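Local coordinates for protein DR2417 (Deinococcus radiodurans, PDB 4XWW) that acts as a metal-dependent exoribonuclease of the metallo-beta-lactamase superfamily, probably degrading RNA from its 5' end and possibly also cutting it internally, at residues L192-E196 with I390-T394; A213-T219 with H381-L387; P396-L400 with L437-F442. One frame throughout, in Å; residues are numbered along the deposited sequence.

In the fold
Helix 384-394 supplies one side of interactions 1 and 2, and strand 398-402, which follows it, one side of interaction 3. The start of the helix, in interaction 2, lies at the catalytic centre: His-381, just before it, binds a phosphate of the RNA, and its side chain is about 5 Å from a bound zinc. The end of the helix forms interaction 1; the centres of interactions 1 and 2 are 15 Å apart. Interactions 1 and 3 are 17 Å apart between centres but touch, Leu-391 CD2 lying 4.0 Å from Phe-399 CE2. Interactions 1 and 3 stay about 16 and 15 Å from the nucleic acid (nearest atoms), and interaction 3 is 24 Å from interaction 2 (centres).

Interaction 1 (L192-E196 with I390-T394); sequences LERVE and ILNLT
Two beta-branched side chains meet methyl to methyl because of their first torsions: Val-195 holds CG1 anti to its own N (chi1 169°), while Thr-394 tucks OG1 between its N and carbonyl carbon (chi1 52°), leaving CG2 to face the valine. Val-195 CG1 and Thr-394 CG2 come within 3.5 Å, a close fit. The same torsion carries the threonine hydroxyl back to its own helix, where Thr-394 OG1 donates to Ile-390 O at 2.6 Å. That bond satisfies the hydroxyl of a buried residue within one turn; the same carbonyl also accepts Thr-394 N, from the opposite face of its plane.

Leu-393 is the main wedge and points at helix 192-201. Its CD2 crosses the extended Glu-196 chain obliquely, 3.8 Å from Glu-196 CB and equally near the carboxylate carbon, while Leu-393 CB rests 4.1 Å from Val-195 CG1. One turn before Glu-196 and Thr-394, Leu-192 and Ile-390 cross at about a right angle, with Leu-192 CD2 4.1 Å from Ile-390 CD1. The axes of the two short helical segments approach to 9.3 Å, their directions 51° apart. Ile-390 and Thr-394 also touch Leu-206 of strand 205-209, so the contact belongs to the helical layer over that sheet.

The polar connection is a single water, which donates to Glu-196 O and to Leu-393 O, 2.7 Å from each oxygen. Direct contacts between the helices are thus mainly apolar, with dispersion and shape setting the fit, whereas the water joins two backbone carbonyls.

Interaction 2 (A213-T219 with H381-L387); sequences AERPGHT and HASQEEL. With nucleotides of chain C.
The His-218 imidazole lies flat against Glu-386, whose CG sits over the centre of one ring face, 3.5 Å from the centroid, with the carboxylate stacked at 6° to the ring. At the ring's edge His-218 ND1 donates in plane to Thr-219 O, which fixes its rotation, and Glu-385 OE1 lies near the same plane. Glu-386 is itself gripped: Thr-219 N (2.7 Å) and Ser-383 N (2.9 Å) reach its OE1 from opposite faces of the carboxylate plane, the former bond almost straight at 177°, and its OE2 takes Ile-178 N. Ser-383 N, at the N-cap position, thus bonds to a side chain in the first turn of the helix.

The helix start is also bound by loop carbonyls. Arg-215 O accepts Gln-384 N (2.9 Å) and Gly-217 O accepts Glu-385 N. The extended Gln-384 side chain runs beside the loop, its NE2 donating to Ala-213 O at 2.9 Å nearly in the amide plane, while its OE1 shares a water with Gly-217 N.

Nearer the RNA, Thr-219 OG1 donates to His-381 O at 2.7 Å, and Asn-212 holds the same carbonyl. The His-381 ring has the U3 phosphate of chain C at its edge, NE2 donating to OP1 at 2.7 Å, and its ND1 is bonded to Asp-209; the ring of His-153, a zinc ligand, meets it edge-to-face. A histidine linking an aspartate to the phosphate near a zinc is consistent with the active site of beta-CASP nucleases, where His-381 and Asp-209 are the predicted proton acceptor and donor.

Interaction 3 (P396-L400 with L437-F442); sequences PKFFL and LGPDEF
Phe-398 and Phe-442 form the dense part of the contact, each placing its CB over the middle of the other's ring. Phe-442 CB lies 3.4 Å from the centroid of the Phe-398 ring, and Phe-398 CB 3.6 Å from that of the Phe-442 ring. The two side chains slide past one another in opposite directions, so their rings are near parallel (20°) but scarcely overlap, with centroids 4.8 Å apart; reciprocal CH-pi contacts are what join them. Leu-400 CG reaches the Phe-442 edge in the ring plane, 3.7 Å from CZ, and Leu-437 CD1 approaches Phe-398 CD2 obliquely. Leu-205 of the neighbouring strand packs against Leu-437 and Phe-442.

Toward solvent the fit gives way to a polar clasp on the exposed turn at Pro-439 and Asp-440. Lys-397 stretches out in a fully extended chain, its CG anti to the backbone N (chi1 -176°), which lays CG over the Phe-398 face opposite Phe-442, 3.6 Å above the plane. Its ammonium then grips the turn twice: NZ donates to Pro-439 O at 2.6 Å, in the carbonyl plane on a lone pair, and forms a salt bridge with Asp-440 OD1 at 2.8 Å, on the anti side and out of the carboxylate plane. Lys-424 also pairs with OD1, so two positive groups probably stabilise this carboxylate.

Strand 398-402 belongs to one sheet and the hairpin of strands 433-438 and 441-447 lies at the edge of the other; their interleaved aromatics fill part of the interface between the facing sheets of the alpha-beta-beta-alpha sandwich, the metallo-beta-lactamase fold.

Interaction 1 (L192-E196 with I390-T394)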
loop_
_atom_site.group_PDB
_atom_site.type_symbol
_atom_site.label_atom_id
_atom_site.label_comp_id
_atom_site.label_asym_id
_atom_site.label_seq_id
_atom_site.Cartn_x
_atom_site.Cartn_y
_atom_site.Cartn_z
ATOM N N LEU A 192 -31.042 3.011 -19.866
ATOM C CA LEU A 192 -31.053 4.467 -19.725
ATOM C C LEU A 192 -32.418 5.046 -20.082
ATOM O O LEU A 192 -32.778 6.127 -19.625
ATOM C CB LEU A 192 -29.960 5.107 -20.584
ATOM C CG LEU A 192 -28.535 4.732 -20.178
ATOM C CD1 LEU A 192 -27.518 5.490 -21.016
ATOM C CD2 LEU A 192 -28.324 4.978 -18.685
ATOM N N GLU A 193 -33.167 4.325 -20.910
ATOM C CA GLU A 193 -34.550 4.688 -21.218
ATOM C C GLU A 193 -35.365 4.727 -19.928
ATOM O O GLU A 193 -36.113 5.679 -19.672
ATOM C CB GLU A 193 -35.136 3.682 -22.209
ATOM C CG GLU A 193 -36.559 3.948 -22.643
ATOM C CD GLU A 193 -37.067 2.886 -23.603
ATOM O OE1 GLU A 193 -36.918 1.682 -23.299
ATOM O OE2 GLU A 193 -37.609 3.254 -24.668
ATOM N N ARG A 194 -35.205 3.700 -19.098
ATOM C CA ARG A 194 -35.986 3.619 -17.864
ATOM C C ARG A 194 -35.565 4.708 -16.900
ATOM O O ARG A 194 -36.392 5.291 -16.206
ATOM C CB ARG A 194 -35.837 2.256 -17.187
ATOM C CG ARG A 194 -36.619 2.159 -15.889
ATOM C CD ARG A 194 -38.136 2.193 -16.216
ATOM N NE ARG A 194 -39.059 2.231 -15.070
ATOM C CZ ARG A 194 -39.467 3.344 -14.459
ATOM N NH1 ARG A 194 -38.989 4.541 -14.834
ATOM N NH2 ARG A 194 -40.343 3.267 -13.464
ATOM N N VAL A 195 -34.257 4.964 -16.846
ATOM C CA VAL A 195 -33.719 5.986 -15.959
ATOM C C VAL A 195 -34.221 7.371 -16.388
ATOM O O VAL A 195 -34.640 8.178 -15.553
ATOM C CB VAL A 195 -32.169 5.936 -15.937
ATOM C CG1 VAL A 195 -31.588 7.155 -15.228
ATOM C CG2 VAL A 195 -31.676 4.619 -15.277
ATOM N N GLU A 196 -34.188 7.637 -17.690
ATOM C CA GLU A 196 -34.689 8.908 -18.206
ATOM C C GLU A 196 -36.186 9.080 -17.901
ATOM O O GLU A 196 -36.643 10.170 -17.539
ATOM C CB GLU A 196 -34.441 9.012 -19.709
ATOM C CG GLU A 196 -35.027 10.282 -20.313
ATOM C CD GLU A 196 -34.438 10.616 -21.665
ATOM O OE1 GLU A 196 -34.034 9.679 -22.388
ATOM O OE2 GLU A 196 -34.376 11.821 -21.997
ATOM N N ILE A 390 -26.209 10.164 -15.454
ATOM C CA ILE A 390 -27.259 9.749 -14.533
ATOM C C ILE A 390 -27.894 10.934 -13.797
ATOM O O ILE A 390 -29.130 11.033 -13.693
ATOM C CB ILE A 390 -26.728 8.741 -13.518
ATOM C CG1 ILE A 390 -26.177 7.505 -14.256
ATOM C CG2 ILE A 390 -27.848 8.391 -12.486
ATOM C CD1 ILE A 390 -27.186 6.866 -15.217
ATOM N N LEU A 391 -27.058 11.831 -13.281
ATOM C CA LEU A 391 -27.557 13.040 -12.626
ATOM C C LEU A 391 -28.398 13.887 -13.580
ATOM O O LEU A 391 -29.424 14.420 -13.176
ATOM C CB LEU A 391 -26.382 13.865 -12.056
ATOM C CG LEU A 391 -25.818 13.350 -10.724
ATOM C CD1 LEU A 391 -24.341 13.650 -10.581
ATOM C CD2 LEU A 391 -26.590 13.963 -9.556
ATOM N N ASN A 392 -27.998 13.986 -14.845
ATOM C CA ASN A 392 -28.753 14.790 -15.813
ATOM C C ASN A 392 -30.070 14.135 -16.226
ATOM O O ASN A 392 -31.060 14.821 -16.473
ATOM C CB ASN A 392 -27.912 15.068 -17.072
ATOM C CG ASN A 392 -26.815 16.114 -16.847
ATOM O OD1 ASN A 392 -26.940 17.004 -16.002
ATOM N ND2 ASN A 392 -25.735 16.004 -17.613
ATOM N N LEU A 393 -30.071 12.811 -16.314
ATOM C CA LEU A 393 -31.265 12.077 -16.720
ATOM C C LEU A 393 -32.316 12.020 -15.606
ATOM O O LEU A 393 -33.515 12.088 -15.871
ATOM C CB LEU A 393 -30.878 10.659 -17.148
ATOM C CG LEU A 393 -30.231 10.501 -18.519
ATOM C CD1 LEU A 393 -29.857 9.047 -18.735
ATOM C CD2 LEU A 393 -31.217 10.956 -19.629
ATOM N N THR A 394 -31.859 11.877 -14.363
ATOM C CA THR A 394 -32.779 11.718 -13.234
ATOM C C THR A 394 -33.257 13.043 -12.650
ATOM O O THR A 394 -34.357 13.101 -12.069
ATOM C CB THR A 394 -32.167 10.879 -12.110
ATOM O OG1 THR A 394 -30.887 11.409 -11.763
ATOM C CG2 THR A 394 -32.021 9.434 -12.555
HETATM O O HOH W 1 -35.416 12.568 -17.665
#

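Interaction 2 (A213-T219 with H381-L387)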
loop_
_atom_site.group_PDB
_atom_site.type_symbol
_atom_site.label_atom_id
_atom_site.label_comp_id
_atom_site.label_asym_id
_atom_site.label_seq_id
_atom_site.Cartn_x
_atom_site.Cartn_y
_atom_site.Cartn_z
ATOM N N ALA A 213 -15.619 8.747 -8.856
ATOM C CA ALA A 213 -16.040 10.139 -9.010
ATOM C C ALA A 213 -14.875 11.119 -9.234
ATOM O O ALA A 213 -15.098 12.241 -9.686
ATOM C CB ALA A 213 -16.886 10.572 -7.793
ATOM N N GLU A 214 -13.642 10.694 -8.939
ATOM C CA GLU A 214 -12.472 11.569 -9.150
ATOM C C GLU A 214 -11.835 11.370 -10.521
ATOM O O GLU A 214 -10.889 12.071 -10.879
ATOM C CB GLU A 214 -11.432 11.348 -8.041
ATOM C CG GLU A 214 -11.978 11.739 -6.681
ATOM C CD GLU A 214 -10.920 11.764 -5.588
ATOM O OE1 GLU A 214 -9.881 12.443 -5.764
ATOM O OE2 GLU A 214 -11.144 11.129 -4.538
ATOM N N ARG A 215 -12.373 10.428 -11.295
ATOM C CA ARG A 215 -11.855 10.118 -12.629
ATOM C C ARG A 215 -12.610 10.842 -13.736
ATOM O O ARG A 215 -13.807 10.663 -13.890
ATOM C CB ARG A 215 -11.919 8.611 -12.882
ATOM C CG ARG A 215 -11.036 7.803 -11.928
ATOM C CD ARG A 215 -10.866 6.382 -12.459
ATOM N NE ARG A 215 -10.470 5.443 -11.415
ATOM C CZ ARG A 215 -10.354 4.131 -11.607
ATOM N NH1 ARG A 215 -10.596 3.605 -12.802
ATOM N NH2 ARG A 215 -9.997 3.342 -10.602
ATOM N N PRO A 216 -11.909 11.688 -14.504
ATOM C CA PRO A 216 -12.591 12.429 -15.566
ATOM C C PRO A 216 -12.898 11.506 -16.730
ATOM O O PRO A 216 -12.291 10.441 -16.816
ATOM C CB PRO A 216 -11.574 13.508 -15.964
ATOM C CG PRO A 216 -10.544 13.516 -14.850
ATOM C CD PRO A 216 -10.510 12.112 -14.338
ATOM N N GLY A 217 -13.838 11.902 -17.584
ATOM C CA GLY A 217 -14.128 11.160 -18.797
ATOM C C GLY A 217 -15.054 9.976 -18.595
ATOM O O GLY A 217 -15.880 9.970 -17.690
ATOM N N HIS A 218 -14.886 8.970 -19.448
ATOM C CA HIS A 218 -15.768 7.817 -19.519
ATOM C C HIS A 218 -14.934 6.558 -19.311
ATOM O O HIS A 218 -13.819 6.446 -19.846
ATOM C CB HIS A 218 -16.476 7.817 -20.877
ATOM C CG HIS A 218 -17.684 6.939 -20.946
ATOM N ND1 HIS A 218 -17.632 5.575 -20.747
ATOM C CD2 HIS A 218 -18.976 7.230 -21.234
ATOM C CE1 HIS A 218 -18.846 5.068 -20.885
ATOM N NE2 HIS A 218 -19.678 6.049 -21.185
ATOM N N THR A 219 -15.427 5.635 -18.498
ATOM C CA THR A 219 -14.712 4.376 -18.270
ATOM C C THR A 219 -14.676 3.606 -19.586
ATOM O O THR A 219 -15.656 3.611 -20.326
ATOM C CB THR A 219 -15.392 3.541 -17.155
ATOM O OG1 THR A 219 -15.360 4.278 -15.927
ATOM C CG2 THR A 219 -14.696 2.192 -16.947
ATOM N N HIS A 381 -16.781 0.532 -12.683
ATOM C CA HIS A 381 -17.552 1.679 -12.183
ATOM C C HIS A 381 -17.443 2.926 -13.076
ATOM O O HIS A 381 -16.403 3.211 -13.665
ATOM C CB HIS A 381 -17.142 2.032 -10.747
ATOM C CG HIS A 381 -17.274 0.908 -9.766
ATOM N ND1 HIS A 381 -18.398 0.737 -8.986
ATOM C CD2 HIS A 381 -16.428 -0.103 -9.440
ATOM C CE1 HIS A 381 -18.234 -0.320 -8.210
ATOM N NE2 HIS A 381 -17.050 -0.846 -8.466
ATOM N N ALA A 382 -18.545 3.670 -13.120
ATOM C CA ALA A 382 -18.686 4.930 -13.851
ATOM C C ALA A 382 -17.702 6.009 -13.470
ATOM O O ALA A 382 -17.558 6.325 -12.294
ATOM C CB ALA A 382 -20.089 5.467 -13.637
ATOM N N SER A 383 -17.090 6.624 -14.479
ATOM C CA SER A 383 -16.302 7.823 -14.266
ATOM C C SER A 383 -17.235 9.034 -14.363
ATOM O O SER A 383 -18.452 8.873 -14.510
ATOM C CB SER A 383 -15.171 7.888 -15.290
ATOM O OG SER A 383 -14.319 6.770 -15.116
ATOM N N GLN A 384 -16.666 10.234 -14.282
ATOM C CA GLN A 384 -17.469 11.460 -14.160
ATOM C C GLN A 384 -18.503 11.662 -15.275
ATOM O O GLN A 384 -19.637 12.077 -14.998
ATOM C CB GLN A 384 -16.543 12.698 -14.092
ATOM C CG GLN A 384 -15.772 12.791 -12.783
ATOM C CD GLN A 384 -14.746 13.928 -12.764
ATOM O OE1 GLN A 384 -14.573 14.642 -13.748
ATOM N NE2 GLN A 384 -14.059 14.079 -11.637
ATOM N N GLU A 385 -18.135 11.394 -16.530
ATOM C CA GLU A 385 -19.104 11.609 -17.613
ATOM C C GLU A 385 -20.341 10.739 -17.404
ATOM O O GLU A 385 -21.485 11.191 -17.609
ATOM C CB GLU A 385 -18.470 11.317 -18.979
ATOM C CG GLU A 385 -17.653 12.469 -19.510
ATOM C CD GLU A 385 -17.037 12.165 -20.859
ATOM O OE1 GLU A 385 -17.529 11.237 -21.547
ATOM O OE2 GLU A 385 -16.055 12.847 -21.219
ATOM N N GLU A 386 -20.112 9.501 -16.971
ATOM C CA GLU A 386 -21.218 8.581 -16.764
ATOM C C GLU A 386 -22.035 8.976 -15.544
ATOM O O GLU A 386 -23.268 8.953 -15.586
ATOM C CB GLU A 386 -20.702 7.159 -16.638
ATOM C CG GLU A 386 -19.972 6.690 -17.883
ATOM C CD GLU A 386 -18.877 5.710 -17.537
ATOM O OE1 GLU A 386 -17.749 6.176 -17.249
ATOM O OE2 GLU A 386 -19.156 4.488 -17.512
ATOM N N LEU A 387 -21.362 9.377 -14.476
ATOM C CA LEU A 387 -22.080 9.869 -13.296
ATOM C C LEU A 387 -22.930 11.096 -13.648
ATOM O O LEU A 387 -24.071 11.227 -13.186
ATOM C CB LEU A 387 -21.086 10.202 -12.159
ATOM C CG LEU A 387 -20.228 9.024 -11.683
ATOM C CD1 LEU A 387 -19.227 9.476 -10.602
ATOM C CD2 LEU A 387 -21.162 7.907 -11.186
ATOM P P U C 3 -16.083 -3.960 -6.583
ATOM O OP1 U C 3 -16.430 -3.418 -7.916
ATOM O OP2 U C 3 -16.972 -3.697 -5.428
ATOM O "O5'" U C 3 -15.881 -5.530 -6.743
ATOM C "C5'" U C 3 -14.880 -6.046 -7.634
ATOM C "C4'" U C 3 -14.158 -7.193 -6.976
ATOM O "O4'" U C 3 -13.065 -6.676 -6.168
ATOM C "C3'" U C 3 -15.016 -8.046 -6.046
ATOM O "O3'" U C 3 -14.735 -9.420 -6.258
ATOM C "C2'" U C 3 -14.575 -7.605 -4.654
ATOM O "O2'" U C 3 -14.717 -8.610 -3.669
ATOM C "C1'" U C 3 -13.104 -7.279 -4.894
ATOM N N1 U C 3 -12.555 -6.336 -3.913
ATOM C C2 U C 3 -11.367 -6.672 -3.294
ATOM O O2 U C 3 -10.759 -7.698 -3.542
ATOM N N3 U C 3 -10.916 -5.756 -2.379
ATOM C C4 U C 3 -11.515 -4.567 -2.022
ATOM O O4 U C 3 -10.980 -3.848 -1.176
ATOM C C5 U C 3 -12.743 -4.295 -2.702
ATOM C C6 U C 3 -13.212 -5.170 -3.598
ATOM P P U C 2 -12.367 -1.586 -10.717
ATOM O OP1 U C 2 -13.278 -2.669 -11.149
ATOM O OP2 U C 2 -12.716 -0.176 -11.002
ATOM O "O5'" U C 2 -12.124 -1.677 -9.146
ATOM C "C5'" U C 2 -11.816 -2.925 -8.504
ATOM C "C4'" U C 2 -12.465 -2.989 -7.141
ATOM O "O4'" U C 2 -11.763 -2.111 -6.215
ATOM C "C3'" U C 2 -13.934 -2.573 -7.084
ATOM O "O3'" U C 2 -14.621 -3.452 -6.207
ATOM C "C2'" U C 2 -13.877 -1.191 -6.442
ATOM O "O2'" U C 2 -15.066 -0.850 -5.762
ATOM C "C1'" U C 2 -12.710 -1.372 -5.477
ATOM N N1 U C 2 -12.088 -0.116 -5.037
ATOM C C2 U C 2 -11.742 -0.007 -3.704
ATOM O O2 U C 2 -11.924 -0.901 -2.897
ATOM N N3 U C 2 -11.174 1.192 -3.354
ATOM C C4 U C 2 -10.922 2.269 -4.176
ATOM O O4 U C 2 -10.400 3.281 -3.706
ATOM C C5 U C 2 -11.313 2.080 -5.538
ATOM C C6 U C 2 -11.869 0.921 -5.913
HETATM O O HOH W 2 -14.940 14.613 -16.858
#

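Interaction 3 (P396-L400 with L437-F442)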
loop_
_atom_site.group_PDB
_atom_site.type_symbol
_atom_site.label_atom_id
_atom_site.label_comp_id
_atom_site.label_asym_id
_atom_site.label_seq_id
_atom_site.Cartn_x
_atom_site.Cartn_y
_atom_site.Cartn_z
ATOM N N PRO A 396 -32.647 14.777 -9.938
ATOM C CA PRO A 396 -33.217 14.472 -8.622
ATOM C C PRO A 396 -33.353 15.710 -7.743
ATOM O O PRO A 396 -32.557 16.649 -7.835
ATOM C CB PRO A 396 -32.196 13.502 -8.027
ATOM C CG PRO A 396 -30.907 14.015 -8.562
ATOM C CD PRO A 396 -31.208 14.449 -9.985
ATOM N N LYS A 397 -34.347 15.708 -6.873
ATOM C CA LYS A 397 -34.476 16.801 -5.925
ATOM C C LYS A 397 -33.379 16.692 -4.877
ATOM O O LYS A 397 -32.757 17.690 -4.522
ATOM C CB LYS A 397 -35.851 16.804 -5.266
ATOM C CG LYS A 397 -36.082 17.996 -4.333
ATOM C CD LYS A 397 -37.582 18.145 -3.988
ATOM C CE LYS A 397 -37.838 19.438 -3.193
ATOM N NZ LYS A 397 -39.234 19.554 -2.684
ATOM N N PHE A 398 -33.124 15.475 -4.402
ATOM C CA PHE A 398 -32.142 15.274 -3.340
ATOM C C PHE A 398 -31.119 14.221 -3.756
ATOM O O PHE A 398 -31.415 13.372 -4.592
ATOM C CB PHE A 398 -32.860 14.884 -2.055
ATOM C CG PHE A 398 -33.807 15.954 -1.553
ATOM C CD1 PHE A 398 -33.336 17.230 -1.312
ATOM C CD2 PHE A 398 -35.153 15.683 -1.332
ATOM C CE1 PHE A 398 -34.193 18.225 -0.848
ATOM C CE2 PHE A 398 -36.024 16.673 -0.874
ATOM C CZ PHE A 398 -35.538 17.950 -0.630
ATOM N N PHE A 399 -29.910 14.278 -3.203
ATOM C CA PHE A 399 -28.849 13.419 -3.699
ATOM C C PHE A 399 -27.984 12.874 -2.558
ATOM O O PHE A 399 -27.514 13.636 -1.701
ATOM C CB PHE A 399 -28.024 14.211 -4.725
ATOM C CG PHE A 399 -26.840 13.474 -5.297
ATOM C CD1 PHE A 399 -26.916 12.132 -5.630
ATOM C CD2 PHE A 399 -25.663 14.159 -5.541
ATOM C CE1 PHE A 399 -25.805 11.477 -6.172
ATOM C CE2 PHE A 399 -24.561 13.525 -6.084
ATOM C CZ PHE A 399 -24.626 12.179 -6.394
ATOM N N LEU A 400 -27.799 11.548 -2.558
ATOM C CA LEU A 400 -26.926 10.850 -1.617
ATOM C C LEU A 400 -25.821 10.114 -2.355
ATOM O O LEU A 400 -26.000 8.969 -2.763
ATOM C CB LEU A 400 -27.698 9.825 -0.779
ATOM C CG LEU A 400 -28.475 10.233 0.464
ATOM C CD1 LEU A 400 -29.099 8.983 1.086
ATOM C CD2 LEU A 400 -27.554 10.909 1.465
ATOM N N LEU A 437 -36.333 11.735 4.720
ATOM C CA LEU A 437 -36.702 12.127 3.376
ATOM C C LEU A 437 -38.206 12.322 3.277
ATOM O O LEU A 437 -38.982 11.432 3.617
ATOM C CB LEU A 437 -36.220 11.079 2.364
ATOM C CG LEU A 437 -36.562 11.327 0.890
ATOM C CD1 LEU A 437 -35.637 12.376 0.322
ATOM C CD2 LEU A 437 -36.485 10.051 0.075
ATOM N N GLY A 438 -38.596 13.510 2.834
ATOM C CA GLY A 438 -39.981 13.815 2.537
ATOM C C GLY A 438 -40.038 14.611 1.250
ATOM O O GLY A 438 -39.005 14.908 0.661
ATOM N N PRO A 439 -41.251 14.957 0.799
ATOM C CA PRO A 439 -41.398 15.714 -0.449
ATOM C C PRO A 439 -40.557 16.989 -0.490
ATOM O O PRO A 439 -40.094 17.367 -1.567
ATOM C CB PRO A 439 -42.898 16.030 -0.472
ATOM C CG PRO A 439 -43.496 14.824 0.194
ATOM C CD PRO A 439 -42.555 14.513 1.327
ATOM N N ASP A 440 -40.354 17.629 0.660
ATOM C CA ASP A 440 -39.467 18.783 0.749
ATOM C C ASP A 440 -38.607 18.720 2.006
ATOM O O ASP A 440 -38.316 19.745 2.622
ATOM C CB ASP A 440 -40.257 20.095 0.733
ATOM C CG ASP A 440 -39.370 21.285 0.408
ATOM O OD1 ASP A 440 -38.505 21.123 -0.479
ATOM O OD2 ASP A 440 -39.509 22.355 1.043
ATOM N N GLU A 441 -38.217 17.511 2.396
ATOM C CA GLU A 441 -37.360 17.328 3.561
ATOM C C GLU A 441 -36.212 16.418 3.192
ATOM O O GLU A 441 -36.407 15.411 2.525
ATOM C CB GLU A 441 -38.135 16.733 4.742
ATOM C CG GLU A 441 -37.265 16.517 5.989
ATOM C CD GLU A 441 -38.052 16.024 7.194
ATOM O OE1 GLU A 441 -39.293 15.930 7.094
ATOM O OE2 GLU A 441 -37.428 15.741 8.243
ATOM N N PHE A 442 -35.020 16.778 3.641
ATOM C CA PHE A 442 -33.832 15.981 3.377
ATOM C C PHE A 442 -32.771 16.385 4.386
ATOM O O PHE A 442 -32.063 17.378 4.202
ATOM C CB PHE A 442 -33.351 16.192 1.942
ATOM C CG PHE A 442 -32.244 15.242 1.515
ATOM C CD1 PHE A 442 -32.418 13.865 1.635
ATOM C CD2 PHE A 442 -31.063 15.717 0.972
ATOM C CE1 PHE A 442 -31.418 12.978 1.229
ATOM C CE2 PHE A 442 -30.061 14.839 0.566
ATOM C CZ PHE A 442 -30.243 13.470 0.697
#